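Local structure of prepilin-like protein (Thermus thermophilus, 6QVF) at residues Ala44-Asp49 with Asn54-Tyr59; Tyr63-Ser66 with Arg70-Pro73; Glu23-Glu28 with Gly93-Phe98; Phe58-Tyr63 with Arg136-Tyr141. The protein is a type IV pilin-like protein of natural competence that probably takes part in DNA uptake, perhaps as a DNA receptor at the pilus tip. All coordinates share one frame; numbering follows the deposited sequence.

Contact 1 (Ala44-Asp49 with Asn54-Tyr59); sequences APLDPD and NWRSFY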
loop_
_atom_site.group_PDB
_atom_site.type_symbol
_atom_site.label_atom_id
_atom_site.label_comp_id
_atom_site.label_asym_id
_atom_site.label_seq_id
_atom_site.Cartn_x
_atom_site.Cartn_y
_atom_site.Cartn_z
ATOM N N ALA B 44 -6.187 -23.485 -15.614
ATOM C CA ALA B 44 -7.433 -24.165 -15.323
ATOM C C ALA B 44 -8.162 -24.439 -16.631
ATOM O O ALA B 44 -8.180 -23.600 -17.531
ATOM C CB ALA B 44 -8.302 -23.345 -14.409
ATOM N N PRO B 45 -8.812 -25.616 -16.771
ATOM C CA PRO B 45 -9.585 -25.895 -17.978
ATOM C C PRO B 45 -10.854 -25.036 -18.008
ATOM O O PRO B 45 -11.463 -24.812 -16.958
ATOM C CB PRO B 45 -9.877 -27.392 -17.834
ATOM C CG PRO B 45 -9.931 -27.614 -16.331
ATOM C CD PRO B 45 -8.880 -26.681 -15.772
ATOM N N LEU B 46 -11.236 -24.563 -19.205
ATOM C CA LEU B 46 -12.484 -23.774 -19.323
ATOM C C LEU B 46 -13.702 -24.626 -18.949
ATOM O O LEU B 46 -14.664 -24.127 -18.338
ATOM C CB LEU B 46 -12.638 -23.254 -20.748
ATOM C CG LEU B 46 -11.642 -22.181 -21.170
ATOM C CD1 LEU B 46 -11.963 -21.678 -22.555
ATOM C CD2 LEU B 46 -11.600 -21.010 -20.177
ATOM N N ASP B 47 -13.645 -25.912 -19.302
ATOM C CA ASP B 47 -14.677 -26.881 -18.965
ATOM C C ASP B 47 -14.077 -27.938 -18.039
ATOM O O ASP B 47 -13.159 -28.661 -18.421
ATOM C CB ASP B 47 -15.244 -27.481 -20.252
ATOM C CG ASP B 47 -16.260 -28.604 -20.067
ATOM O OD1 ASP B 47 -16.591 -28.949 -18.889
ATOM O OD2 ASP B 47 -16.768 -29.086 -21.116
ATOM N N PRO B 48 -14.568 -28.031 -16.785
ATOM C CA PRO B 48 -14.029 -28.982 -15.809
ATOM C C PRO B 48 -14.224 -30.468 -16.153
ATOM O O PRO B 48 -13.724 -31.311 -15.441
ATOM C CB PRO B 48 -14.808 -28.684 -14.511
ATOM C CG PRO B 48 -16.067 -27.972 -14.975
ATOM C CD PRO B 48 -15.701 -27.257 -16.263
ATOM N N ASP B 49 -14.962 -30.764 -17.224
ATOM C CA ASP B 49 -15.139 -32.141 -17.668
ATOM C C ASP B 49 -14.321 -32.414 -18.939
ATOM O O ASP B 49 -14.311 -33.539 -19.442
ATOM C CB ASP B 49 -16.610 -32.432 -17.953
ATOM C CG ASP B 49 -17.490 -32.375 -16.723
ATOM O OD1 ASP B 49 -16.951 -32.422 -15.611
ATOM O OD2 ASP B 49 -18.730 -32.308 -16.895
ATOM N N ASN B 54 -9.826 -25.948 -24.394
ATOM C CA ASN B 54 -8.993 -24.784 -24.027
ATOM C C ASN B 54 -8.951 -24.576 -22.508
ATOM O O ASN B 54 -9.793 -25.052 -21.741
ATOM C CB ASN B 54 -9.442 -23.530 -24.775
ATOM C CG ASN B 54 -9.135 -23.617 -26.255
ATOM O OD1 ASN B 54 -8.055 -24.069 -26.651
ATOM N ND2 ASN B 54 -10.064 -23.179 -27.081
ATOM N N TRP B 55 -7.939 -23.806 -22.090
ATOM C CA TRP B 55 -7.670 -23.540 -20.705
ATOM C C TRP B 55 -7.555 -22.031 -20.515
ATOM O O TRP B 55 -7.238 -21.299 -21.431
ATOM C CB TRP B 55 -6.340 -24.191 -20.279
ATOM C CG TRP B 55 -6.375 -25.689 -20.164
ATOM C CD1 TRP B 55 -6.756 -26.588 -21.123
ATOM C CD2 TRP B 55 -6.086 -26.463 -18.980
ATOM N NE1 TRP B 55 -6.703 -27.857 -20.616
ATOM C CE2 TRP B 55 -6.300 -27.819 -19.310
ATOM C CE3 TRP B 55 -5.630 -26.153 -17.691
ATOM C CZ2 TRP B 55 -6.097 -28.849 -18.396
ATOM C CZ3 TRP B 55 -5.460 -27.169 -16.783
ATOM C CH2 TRP B 55 -5.658 -28.501 -17.141
ATOM N N ARG B 56 -7.772 -21.599 -19.281
ATOM C CA ARG B 56 -7.420 -20.230 -18.902
ATOM C C ARG B 56 -6.015 -20.243 -18.271
ATOM O O ARG B 56 -5.663 -21.181 -17.554
ATOM C CB ARG B 56 -8.491 -19.692 -17.954
ATOM C CG ARG B 56 -8.315 -18.211 -17.617
ATOM C CD ARG B 56 -9.567 -17.692 -16.945
ATOM N NE ARG B 56 -10.638 -17.535 -17.933
ATOM C CZ ARG B 56 -11.780 -18.207 -17.997
ATOM N NH1 ARG B 56 -12.019 -19.276 -17.252
ATOM N NH2 ARG B 56 -12.692 -17.797 -18.856
ATOM N N SER B 57 -5.254 -19.181 -18.561
ATOM C CA SER B 57 -3.935 -18.920 -18.061
ATOM C C SER B 57 -3.973 -17.583 -17.339
ATOM O O SER B 57 -4.410 -16.566 -17.913
ATOM C CB SER B 57 -2.940 -18.894 -19.183
ATOM O OG SER B 57 -1.603 -18.648 -18.735
ATOM N N PHE B 58 -3.494 -17.587 -16.087
ATOM C CA PHE B 58 -3.473 -16.359 -15.284
ATOM C C PHE B 58 -2.054 -15.803 -15.176
ATOM O O PHE B 58 -1.167 -16.477 -14.687
ATOM C CB PHE B 58 -3.997 -16.621 -13.871
ATOM C CG PHE B 58 -5.415 -17.113 -13.818
ATOM C CD1 PHE B 58 -6.453 -16.230 -13.965
ATOM C CD2 PHE B 58 -5.724 -18.455 -13.658
ATOM C CE1 PHE B 58 -7.763 -16.650 -13.913
ATOM C CE2 PHE B 58 -7.046 -18.875 -13.631
ATOM C CZ PHE B 58 -8.056 -17.968 -13.767
ATOM N N TYR B 59 -1.886 -14.559 -15.600
ATOM C CA TYR B 59 -0.596 -13.901 -15.464
ATOM C C TYR B 59 -0.213 -13.761 -13.983
ATOM O O TYR B 59 0.958 -13.541 -13.686
ATOM C CB TYR B 59 -0.588 -12.547 -16.172
ATOM C CG TYR B 59 -0.387 -12.627 -17.662
ATOM C CD1 TYR B 59 -1.345 -13.208 -18.476
ATOM C CD2 TYR B 59 0.799 -12.246 -18.247
ATOM C CE1 TYR B 59 -1.169 -13.299 -19.851
ATOM C CE2 TYR B 59 0.983 -12.303 -19.623
ATOM C CZ TYR B 59 0.011 -12.873 -20.427
ATOM O OH TYR B 59 0.195 -12.985 -21.783
HETATM O O HOH W 1 -11.765 -27.048 -21.229
#
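Pro-45 lies across the indole of Trp-55 where strands 44-45 and 55-58 pair as an antiparallel beta hairpin. The packing is tight here: Pro-45 CD sits 3.9 Å from the centroid of the Trp-55 six-membered ring, a CH-pi contact over the face, and Pro-45 N rides above the same ring nearer its rim. With CG anti to its own carbonyl carbon (chi1 -72°), Trp-55 folds its ring over the Ala-44–Pro-45 peptide. With an alanine here, the proline ring would probably lose its aromatic cover and Pro-51 O the indole N-H it accepts. Ala-44 and Arg-56 form the hydrogen-bonded pair, Arg-56 N reaching Ala-44 O at 2.7 Å. The solvent side is looser. There the exposed Leu-46 and Asn-54 side chains run alongside each other, and a water bridges Asp-47 N and Asn-54 O. Leu-46 CD2 rests over one face of the Arg-56 guanidinium, 3.4 Å from Arg-56 NH1.

Contact 2 (Tyr63-Ser66 with Arg70-Pro73); sequences YYFS and RVAP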
loop_
_atom_site.group_PDB
_atom_site.type_symbol
_atom_site.label_atom_id
_atom_site.label_comp_id
_atom_site.label_asym_id
_atom_site.label_seq_id
_atom_site.Cartn_x
_atom_site.Cartn_y
_atom_site.Cartn_z
ATOM N N TYR B 63 3.674 -13.530 -12.587
ATOM C CA TYR B 63 4.254 -12.437 -11.788
ATOM C C TYR B 63 4.619 -12.939 -10.385
ATOM O O TYR B 63 5.680 -12.551 -9.847
ATOM C CB TYR B 63 3.303 -11.243 -11.706
ATOM C CG TYR B 63 3.313 -10.416 -12.970
ATOM C CD1 TYR B 63 4.378 -9.583 -13.254
ATOM C CD2 TYR B 63 2.248 -10.435 -13.861
ATOM C CE1 TYR B 63 4.431 -8.855 -14.425
ATOM C CE2 TYR B 63 2.276 -9.691 -15.020
ATOM C CZ TYR B 63 3.361 -8.891 -15.300
ATOM O OH TYR B 63 3.364 -8.156 -16.449
ATOM N N TYR B 64 3.739 -13.726 -9.759
ATOM C CA TYR B 64 3.959 -14.221 -8.400
ATOM C C TYR B 64 5.278 -15.000 -8.312
ATOM O O TYR B 64 6.068 -14.744 -7.405
ATOM C CB TYR B 64 2.795 -15.083 -7.911
ATOM C CG TYR B 64 2.999 -15.587 -6.505
ATOM C CD1 TYR B 64 2.789 -14.779 -5.405
ATOM C CD2 TYR B 64 3.508 -16.858 -6.266
ATOM C CE1 TYR B 64 3.050 -15.207 -4.113
ATOM C CE2 TYR B 64 3.772 -17.286 -4.976
ATOM C CZ TYR B 64 3.551 -16.468 -3.894
ATOM O OH TYR B 64 3.888 -16.877 -2.626
ATOM N N PHE B 65 5.513 -15.930 -9.240
ATOM C CA PHE B 65 6.687 -16.768 -9.181
ATOM C C PHE B 65 7.921 -16.142 -9.857
ATOM O O PHE B 65 9.053 -16.643 -9.626
ATOM C CB PHE B 65 6.389 -18.155 -9.757
ATOM C CG PHE B 65 5.516 -18.968 -8.840
ATOM C CD1 PHE B 65 6.019 -19.495 -7.663
ATOM C CD2 PHE B 65 4.196 -19.229 -9.167
ATOM C CE1 PHE B 65 5.221 -20.256 -6.823
ATOM C CE2 PHE B 65 3.410 -19.977 -8.319
ATOM C CZ PHE B 65 3.909 -20.493 -7.157
ATOM N N SER B 66 7.767 -15.084 -10.660
ATOM C CA SER B 66 8.911 -14.518 -11.375
ATOM C C SER B 66 9.511 -13.310 -10.672
ATOM O O SER B 66 10.613 -12.958 -10.990
ATOM C CB SER B 66 8.557 -14.115 -12.777
ATOM O OG SER B 66 8.039 -15.228 -13.510
ATOM N N ARG B 70 12.954 -15.405 -9.913
ATOM C CA ARG B 70 12.218 -16.583 -10.355
ATOM C C ARG B 70 12.424 -17.724 -9.355
ATOM O O ARG B 70 13.582 -18.080 -8.975
ATOM C CB ARG B 70 12.685 -17.008 -11.749
ATOM C CG ARG B 70 12.375 -16.006 -12.842
ATOM C CD ARG B 70 12.903 -16.461 -14.187
ATOM N NE ARG B 70 12.523 -17.812 -14.542
ATOM C CZ ARG B 70 13.088 -18.504 -15.528
ATOM N NH1 ARG B 70 13.967 -17.918 -16.301
ATOM N NH2 ARG B 70 12.790 -19.767 -15.737
ATOM N N VAL B 71 11.299 -18.280 -8.918
ATOM C CA VAL B 71 11.195 -19.402 -7.984
ATOM C C VAL B 71 10.316 -20.453 -8.665
ATOM O O VAL B 71 9.295 -20.116 -9.275
ATOM C CB VAL B 71 10.514 -18.885 -6.694
ATOM C CG1 VAL B 71 9.886 -19.984 -5.878
ATOM C CG2 VAL B 71 11.470 -18.035 -5.890
ATOM N N ALA B 72 10.709 -21.724 -8.593
ATOM C CA ALA B 72 9.896 -22.809 -9.128
ATOM C C ALA B 72 8.598 -22.957 -8.339
ATOM O O ALA B 72 8.597 -23.029 -7.117
ATOM C CB ALA B 72 10.668 -24.102 -9.133
ATOM N N PRO B 73 7.438 -23.061 -9.020
ATOM C CA PRO B 73 6.206 -23.408 -8.323
ATOM C C PRO B 73 6.241 -24.881 -7.877
ATOM O O PRO B 73 7.192 -25.622 -8.225
ATOM C CB PRO B 73 5.090 -23.243 -9.372
ATOM C CG PRO B 73 5.744 -22.514 -10.504
ATOM C CD PRO B 73 7.232 -22.823 -10.449
#
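Phe-65 presents one face of its ring to Pro-73, which lies over the centre instead of meeting the rim. Pro-73 CB stands 3.8 Å from the ring centroid and only 14° off the normal, a CH-pi contact, while Pro-73 CA approaches Phe-65 CE1 at 3.6 Å over the same face. On the opposite face Tyr-64 CD2 of the same helix sits above the ring centre, and the edge of the tyrosine ring is turned toward Phe-65. The phenylalanine is thus clamped between an aromatic edge and a proline. Its chi1 of -72° sets CG anti to the carbonyl carbon, which lays the ring between Tyr-64 and Pro-73. This is the C-terminal end of helix 59-66, where the polypeptide turns back into a loop: Val-71 N donates to Phe-65 O at 2.9 Å, and Arg-70 CA makes a CA-H...O contact to that same oxygen at 3.2 Å. The Val-71 side chain touches the ring more lightly, its CG1 lying 4.3 Å from Phe-65 CD1. Gln-77 and Leu-85, from the loop farther along, also pack against Phe-65. The aliphatic start of Arg-70 lies loosely beside Ser-66, Arg-70 CG 4.3 Å from Ser-66 CB.

Contact 3 (Glu23-Glu28 with Gly93-Phe98); sequences ERRSAE and GTETIF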
loop_
_atom_site.group_PDB
_atom_site.type_symbol
_atom_site.label_atom_id
_atom_site.label_comp_id
_atom_site.label_asym_id
_atom_site.label_seq_id
_atom_site.Cartn_x
_atom_site.Cartn_y
_atom_site.Cartn_z
ATOM N N GLU B 23 -2.613 1.449 -11.660
ATOM C CA GLU B 23 -3.751 0.790 -12.356
ATOM C C GLU B 23 -3.200 -0.105 -13.470
ATOM O O GLU B 23 -3.645 -1.269 -13.638
ATOM C CB GLU B 23 -4.684 1.855 -12.946
ATOM C CG GLU B 23 -5.600 2.522 -11.940
ATOM C CD GLU B 23 -6.443 3.692 -12.434
ATOM O OE1 GLU B 23 -6.085 4.343 -13.471
ATOM O OE2 GLU B 23 -7.474 3.933 -11.772
ATOM N N ARG B 24 -2.239 0.396 -14.234
ATOM C CA ARG B 24 -1.764 -0.361 -15.397
ATOM C C ARG B 24 -1.004 -1.605 -14.930
ATOM O O ARG B 24 -1.222 -2.705 -15.470
ATOM C CB ARG B 24 -0.901 0.484 -16.315
ATOM C CG ARG B 24 -1.754 1.262 -17.311
ATOM C CD ARG B 24 -0.974 1.795 -18.490
ATOM N NE ARG B 24 0.082 2.687 -18.040
ATOM C CZ ARG B 24 -0.103 3.959 -17.773
ATOM N NH1 ARG B 24 -1.290 4.512 -18.007
ATOM N NH2 ARG B 24 0.886 4.648 -17.237
ATOM N N ARG B 25 -0.156 -1.464 -13.902
ATOM C CA ARG B 25 0.613 -2.615 -13.447
ATOM C C ARG B 25 -0.269 -3.625 -12.699
ATOM O O ARG B 25 -0.095 -4.844 -12.852
ATOM C CB ARG B 25 1.813 -2.153 -12.612
ATOM C CG ARG B 25 2.743 -1.270 -13.422
ATOM C CD ARG B 25 3.362 -1.962 -14.624
ATOM N NE ARG B 25 4.082 -1.084 -15.528
ATOM C CZ ARG B 25 4.702 -1.486 -16.647
ATOM N NH1 ARG B 25 4.685 -2.765 -17.030
ATOM N NH2 ARG B 25 5.379 -0.589 -17.360
ATOM N N SER B 26 -1.275 -3.167 -11.943
ATOM C CA SER B 26 -2.198 -4.094 -11.253
ATOM C C SER B 26 -3.035 -4.863 -12.273
ATOM O O SER B 26 -3.298 -6.040 -12.095
ATOM C CB SER B 26 -3.131 -3.354 -10.297
ATOM O OG SER B 26 -2.375 -2.719 -9.285
ATOM N N ALA B 27 -3.443 -4.190 -13.353
ATOM C CA ALA B 27 -4.212 -4.876 -14.407
ATOM C C ALA B 27 -3.393 -6.000 -15.047
ATOM O O ALA B 27 -3.939 -7.036 -15.417
ATOM C CB ALA B 27 -4.693 -3.897 -15.454
ATOM N N GLU B 28 -2.099 -5.813 -15.197
ATOM C CA GLU B 28 -1.207 -6.850 -15.721
ATOM C C GLU B 28 -1.210 -8.083 -14.819
ATOM O O GLU B 28 -1.268 -9.192 -15.287
ATOM C CB GLU B 28 0.204 -6.318 -15.860
ATOM C CG GLU B 28 0.236 -5.190 -16.872
ATOM C CD GLU B 28 1.186 -5.418 -18.001
ATOM O OE1 GLU B 28 0.855 -6.305 -18.823
ATOM O OE2 GLU B 28 2.250 -4.735 -18.035
ATOM N N GLY B 93 10.423 -1.013 -12.705
ATOM C CA GLY B 93 10.893 -0.024 -13.634
ATOM C C GLY B 93 10.477 1.377 -13.236
ATOM O O GLY B 93 10.117 1.614 -12.072
ATOM N N THR B 94 10.610 2.297 -14.188
ATOM C CA THR B 94 10.256 3.679 -13.973
ATOM C C THR B 94 9.505 4.176 -15.193
ATOM O O THR B 94 9.968 4.001 -16.327
ATOM C CB THR B 94 11.457 4.571 -13.632
ATOM O OG1 THR B 94 12.135 4.110 -12.456
ATOM C CG2 THR B 94 11.018 6.002 -13.417
ATOM N N GLU B 95 8.299 4.706 -14.965
ATOM C CA GLU B 95 7.534 5.314 -16.049
ATOM C C GLU B 95 7.530 6.828 -15.824
ATOM O O GLU B 95 7.363 7.299 -14.716
ATOM C CB GLU B 95 6.090 4.811 -16.092
ATOM C CG GLU B 95 5.882 3.359 -16.442
ATOM C CD GLU B 95 4.411 2.991 -16.638
ATOM O OE1 GLU B 95 3.657 3.846 -17.136
ATOM O OE2 GLU B 95 4.018 1.841 -16.278
ATOM N N THR B 96 7.634 7.607 -16.884
ATOM C CA THR B 96 7.489 9.071 -16.733
ATOM C C THR B 96 6.165 9.516 -17.352
ATOM O O THR B 96 5.931 9.294 -18.525
ATOM C CB THR B 96 8.669 9.814 -17.361
ATOM O OG1 THR B 96 9.841 9.293 -16.720
ATOM C CG2 THR B 96 8.569 11.314 -17.191
ATOM N N ILE B 97 5.332 10.138 -16.521
ATOM C CA ILE B 97 3.964 10.567 -16.797
ATOM C C ILE B 97 3.938 12.091 -16.662
ATOM O O ILE B 97 4.133 12.626 -15.569
ATOM C CB ILE B 97 2.971 9.932 -15.802
ATOM C CG1 ILE B 97 3.118 8.408 -15.713
ATOM C CG2 ILE B 97 1.534 10.357 -16.100
ATOM C CD1 ILE B 97 2.966 7.678 -17.010
ATOM N N PHE B 98 3.785 12.772 -17.791
ATOM C CA PHE B 98 3.783 14.260 -17.841
ATOM C C PHE B 98 4.945 14.826 -17.014
ATOM O O PHE B 98 4.754 15.735 -16.187
ATOM C CB PHE B 98 2.439 14.804 -17.348
ATOM C CG PHE B 98 1.261 14.352 -18.176
ATOM C CD1 PHE B 98 1.235 14.594 -19.544
ATOM C CD2 PHE B 98 0.208 13.641 -17.610
ATOM C CE1 PHE B 98 0.157 14.185 -20.312
ATOM C CE2 PHE B 98 -0.863 13.224 -18.391
ATOM C CZ PHE B 98 -0.883 13.491 -19.741
HETATM O O HOH W 2 1.944 0.809 -17.877
#
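Glu-95 is held by two arginines that follow each other on the helix, each taking a different carboxylate oxygen. Arg-24 NH2 meets Glu-95 OE1 at 2.9 Å on the syn side, close to both the guanidinium and carboxylate planes. Ile-97 CD1 lies at the edge of the same guanidinium. Arg-25 comes side-on, with Arg-25 NE and Arg-25 NH2 both 3.0 Å from Glu-95 OE2; its guanidinium is turned 75° from the carboxylate. A water joins the two halves, accepting from Arg-24 NE and donating to Glu-95 OE2, and it lies over one face of the Arg-25 guanidinium. Three donors converge on OE2. A glutamine in place of Glu-95 would probably leave both arginines without a balancing charge on the strand. In the next shell, Glu-28 forms a salt bridge with Arg-25, its OE2 lying 3.3 Å from Arg-25 NH1, and Gln-20 accepts from Arg-24 NH1. Arg-25, bent at chi2 (-62°), carries NE and NH2 to Glu-95 and leaves NH1 for Glu-28, while Trp-104 makes a cation-pi contact with it. This surface salt-bridge network links the long N-terminal helix 2-30 to an edge strand, 92-97, of this chain's four-stranded antiparallel sheet, the helix-on-sheet arrangement characteristic of type IV pilins.

Contact 4 (Phe58-Tyr63 with Arg136-Tyr141); sequences FYFVDY and RRVTCY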
loop_
_atom_site.group_PDB
_atom_site.type_symbol
_atom_site.label_atom_id
_atom_site.label_comp_id
_atom_site.label_asym_id
_atom_site.label_seq_id
_atom_site.Cartn_x
_atom_site.Cartn_y
_atom_site.Cartn_z
ATOM N N PHE B 58 -3.494 -17.587 -16.087
ATOM C CA PHE B 58 -3.473 -16.359 -15.284
ATOM C C PHE B 58 -2.054 -15.803 -15.176
ATOM O O PHE B 58 -1.167 -16.477 -14.687
ATOM C CB PHE B 58 -3.997 -16.621 -13.871
ATOM C CG PHE B 58 -5.415 -17.113 -13.818
ATOM C CD1 PHE B 58 -6.453 -16.230 -13.965
ATOM C CD2 PHE B 58 -5.724 -18.455 -13.658
ATOM C CE1 PHE B 58 -7.763 -16.650 -13.913
ATOM C CE2 PHE B 58 -7.046 -18.875 -13.631
ATOM C CZ PHE B 58 -8.056 -17.968 -13.767
ATOM N N TYR B 59 -1.886 -14.559 -15.600
ATOM C CA TYR B 59 -0.596 -13.901 -15.464
ATOM C C TYR B 59 -0.213 -13.761 -13.983
ATOM O O TYR B 59 0.958 -13.541 -13.686
ATOM C CB TYR B 59 -0.588 -12.547 -16.172
ATOM C CG TYR B 59 -0.387 -12.627 -17.662
ATOM C CD1 TYR B 59 -1.345 -13.208 -18.476
ATOM C CD2 TYR B 59 0.799 -12.246 -18.247
ATOM C CE1 TYR B 59 -1.169 -13.299 -19.851
ATOM C CE2 TYR B 59 0.983 -12.303 -19.623
ATOM C CZ TYR B 59 0.011 -12.873 -20.427
ATOM O OH TYR B 59 0.195 -12.985 -21.783
ATOM N N PHE B 60 -1.202 -13.798 -13.094
ATOM C CA PHE B 60 -0.928 -13.760 -11.654
ATOM C C PHE B 60 0.202 -14.745 -11.324
ATOM O O PHE B 60 1.122 -14.450 -10.542
ATOM C CB PHE B 60 -2.194 -14.057 -10.861
ATOM C CG PHE B 60 -1.975 -14.046 -9.378
ATOM C CD1 PHE B 60 -1.442 -15.154 -8.728
ATOM C CD2 PHE B 60 -2.235 -12.895 -8.661
ATOM C CE1 PHE B 60 -1.184 -15.106 -7.363
ATOM C CE2 PHE B 60 -2.027 -12.882 -7.283
ATOM C CZ PHE B 60 -1.496 -13.971 -6.653
ATOM N N VAL B 61 0.102 -15.950 -11.884
ATOM C CA VAL B 61 1.096 -17.002 -11.600
ATOM C C VAL B 61 2.486 -16.575 -12.059
ATOM O O VAL B 61 3.475 -16.747 -11.332
ATOM C CB VAL B 61 0.677 -18.327 -12.258
ATOM C CG1 VAL B 61 1.696 -19.439 -12.037
ATOM C CG2 VAL B 61 -0.699 -18.760 -11.794
ATOM N N ASP B 62 2.580 -16.044 -13.279
ATOM C CA ASP B 62 3.834 -15.613 -13.833
ATOM C C ASP B 62 4.461 -14.526 -12.960
ATOM O O ASP B 62 5.638 -14.611 -12.607
ATOM C CB ASP B 62 3.684 -15.147 -15.275
ATOM C CG ASP B 62 3.089 -16.266 -16.107
ATOM O OD1 ASP B 62 3.846 -17.186 -16.455
ATOM O OD2 ASP B 62 1.850 -16.247 -16.312
ATOM N N TYR B 63 3.674 -13.530 -12.587
ATOM C CA TYR B 63 4.254 -12.437 -11.788
ATOM C C TYR B 63 4.619 -12.939 -10.385
ATOM O O TYR B 63 5.680 -12.551 -9.847
ATOM C CB TYR B 63 3.303 -11.243 -11.706
ATOM C CG TYR B 63 3.313 -10.416 -12.970
ATOM C CD1 TYR B 63 4.378 -9.583 -13.254
ATOM C CD2 TYR B 63 2.248 -10.435 -13.861
ATOM C CE1 TYR B 63 4.431 -8.855 -14.425
ATOM C CE2 TYR B 63 2.276 -9.691 -15.020
ATOM C CZ TYR B 63 3.361 -8.891 -15.300
ATOM O OH TYR B 63 3.364 -8.156 -16.449
ATOM N N ARG B 136 -1.152 -1.510 -4.045
ATOM C CA ARG B 136 -2.300 -2.358 -4.149
ATOM C C ARG B 136 -1.870 -3.787 -3.823
ATOM O O ARG B 136 -0.823 -4.239 -4.268
ATOM C CB ARG B 136 -2.945 -2.274 -5.543
ATOM C CG ARG B 136 -4.158 -3.171 -5.692
ATOM C CD ARG B 136 -5.030 -2.898 -6.915
ATOM N NE ARG B 136 -6.141 -3.845 -6.969
ATOM C CZ ARG B 136 -6.884 -4.055 -8.028
ATOM N NH1 ARG B 136 -6.682 -3.294 -9.105
ATOM N NH2 ARG B 136 -7.749 -5.077 -8.017
ATOM N N ARG B 137 -2.709 -4.456 -3.049
ATOM C CA ARG B 137 -2.516 -5.862 -2.654
ATOM C C ARG B 137 -3.515 -6.722 -3.422
ATOM O O ARG B 137 -4.714 -6.539 -3.259
ATOM C CB ARG B 137 -2.753 -6.029 -1.157
ATOM C CG ARG B 137 -2.489 -7.421 -0.622
ATOM C CD ARG B 137 -2.636 -7.489 0.879
ATOM N NE ARG B 137 -2.265 -8.793 1.473
ATOM C CZ ARG B 137 -3.121 -9.763 1.740
ATOM N NH1 ARG B 137 -4.404 -9.603 1.462
ATOM N NH2 ARG B 137 -2.674 -10.861 2.347
ATOM N N VAL B 138 -2.993 -7.653 -4.209
ATOM C CA VAL B 138 -3.794 -8.516 -5.052
ATOM C C VAL B 138 -3.584 -9.953 -4.579
ATOM O O VAL B 138 -2.439 -10.382 -4.450
ATOM C CB VAL B 138 -3.393 -8.362 -6.535
ATOM C CG1 VAL B 138 -4.283 -9.202 -7.407
ATOM C CG2 VAL B 138 -3.446 -6.906 -7.019
ATOM N N THR B 139 -4.657 -10.708 -4.409
ATOM C CA THR B 139 -4.545 -12.102 -4.077
ATOM C C THR B 139 -5.040 -12.953 -5.228
ATOM O O THR B 139 -5.715 -12.506 -6.162
ATOM C CB THR B 139 -5.262 -12.503 -2.788
ATOM O OG1 THR B 139 -6.660 -12.638 -3.057
ATOM C CG2 THR B 139 -5.051 -11.502 -1.673
ATOM N N CYS B 140 -4.682 -14.230 -5.142
ATOM C CA CYS B 140 -5.074 -15.186 -6.138
ATOM C C CYS B 140 -6.588 -15.316 -6.210
ATOM O O CYS B 140 -7.098 -15.743 -7.223
ATOM C CB CYS B 140 -4.391 -16.535 -5.899
ATOM S SG CYS B 140 -4.669 -17.199 -4.237
ATOM N N TYR B 141 -7.301 -14.936 -5.157
ATOM C CA TYR B 141 -8.719 -14.997 -5.109
ATOM C C TYR B 141 -9.376 -13.881 -5.919
ATOM O O TYR B 141 -10.603 -13.910 -6.139
ATOM C CB TYR B 141 -9.227 -14.971 -3.670
ATOM C CG TYR B 141 -8.809 -16.190 -2.880
ATOM C CD1 TYR B 141 -9.452 -17.386 -3.091
ATOM C CD2 TYR B 141 -7.707 -16.184 -2.039
ATOM C CE1 TYR B 141 -9.091 -18.530 -2.408
ATOM C CE2 TYR B 141 -7.316 -17.330 -1.356
ATOM C CZ TYR B 141 -8.010 -18.510 -1.549
ATOM O OH TYR B 141 -7.652 -19.656 -0.888
#
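A phenylalanine ring packed chiefly against backbone is the striking feature here: Phe-60 sets one face over Cys-140 CA, 4.0 Å from the ring centroid and 18° off its normal, a CH-pi contact. The ring's far end meets the chain at the end of strand 131-139, with Phe-60 CZ 3.5 Å from Cys-140 N and Phe-60 CE2 3.6 Å from Thr-139 C. Val-138 O comes up to the ring edge, close to its plane, while Val-138 CG1 makes a looser apolar contact with CE2. Because CG is anti to the backbone N (chi1 179°), the ring stands off the start of helix 59-66 and reaches across to the strand end, where the nearest CA atoms, those of Phe-60 and Cys-140, are 7.0 Å apart. Here the chain leaves the sheet in an ST turn, Thr-139 OG1 accepting from Tyr-141 N at 3.2 Å. Val-118 of the neighbouring strand touches Phe-60, and Leu-30 of the long helix packs on Val-138. Cys-140 CB lies 3.8 Å from Phe-60 CE1. The buried contact rests on van der Waals and CH-pi packing of ring against main chain, and the Cys-140–Cys-155 disulfide, closing a short loop after the strand, fastens that backbone.

Overall arrangement
Helix 59-66 is the common thread. Contact 1 pairs the strand leading into it, contact 4 uses its first turn and contact 2 its last; the centres of contacts 2 and 4 are about 11 Å apart, and they share Tyr-63. Contact 4 lies deepest, its centre about 5 Å from that of the chain, with contact 1 about 20 Å out. Contact 3 lies across the chain's centre from contact 2, yet the two meet where Tyr-63 CE2 packs 3.6 Å from Glu-28 O; Tyr-59 CB, of contacts 1 and 4, touches the same oxygen at 3.5 Å. Contacts 3 and 4 engage this chain's outermost sheet strands; beyond 131-139 the sheet continues into the second subunit.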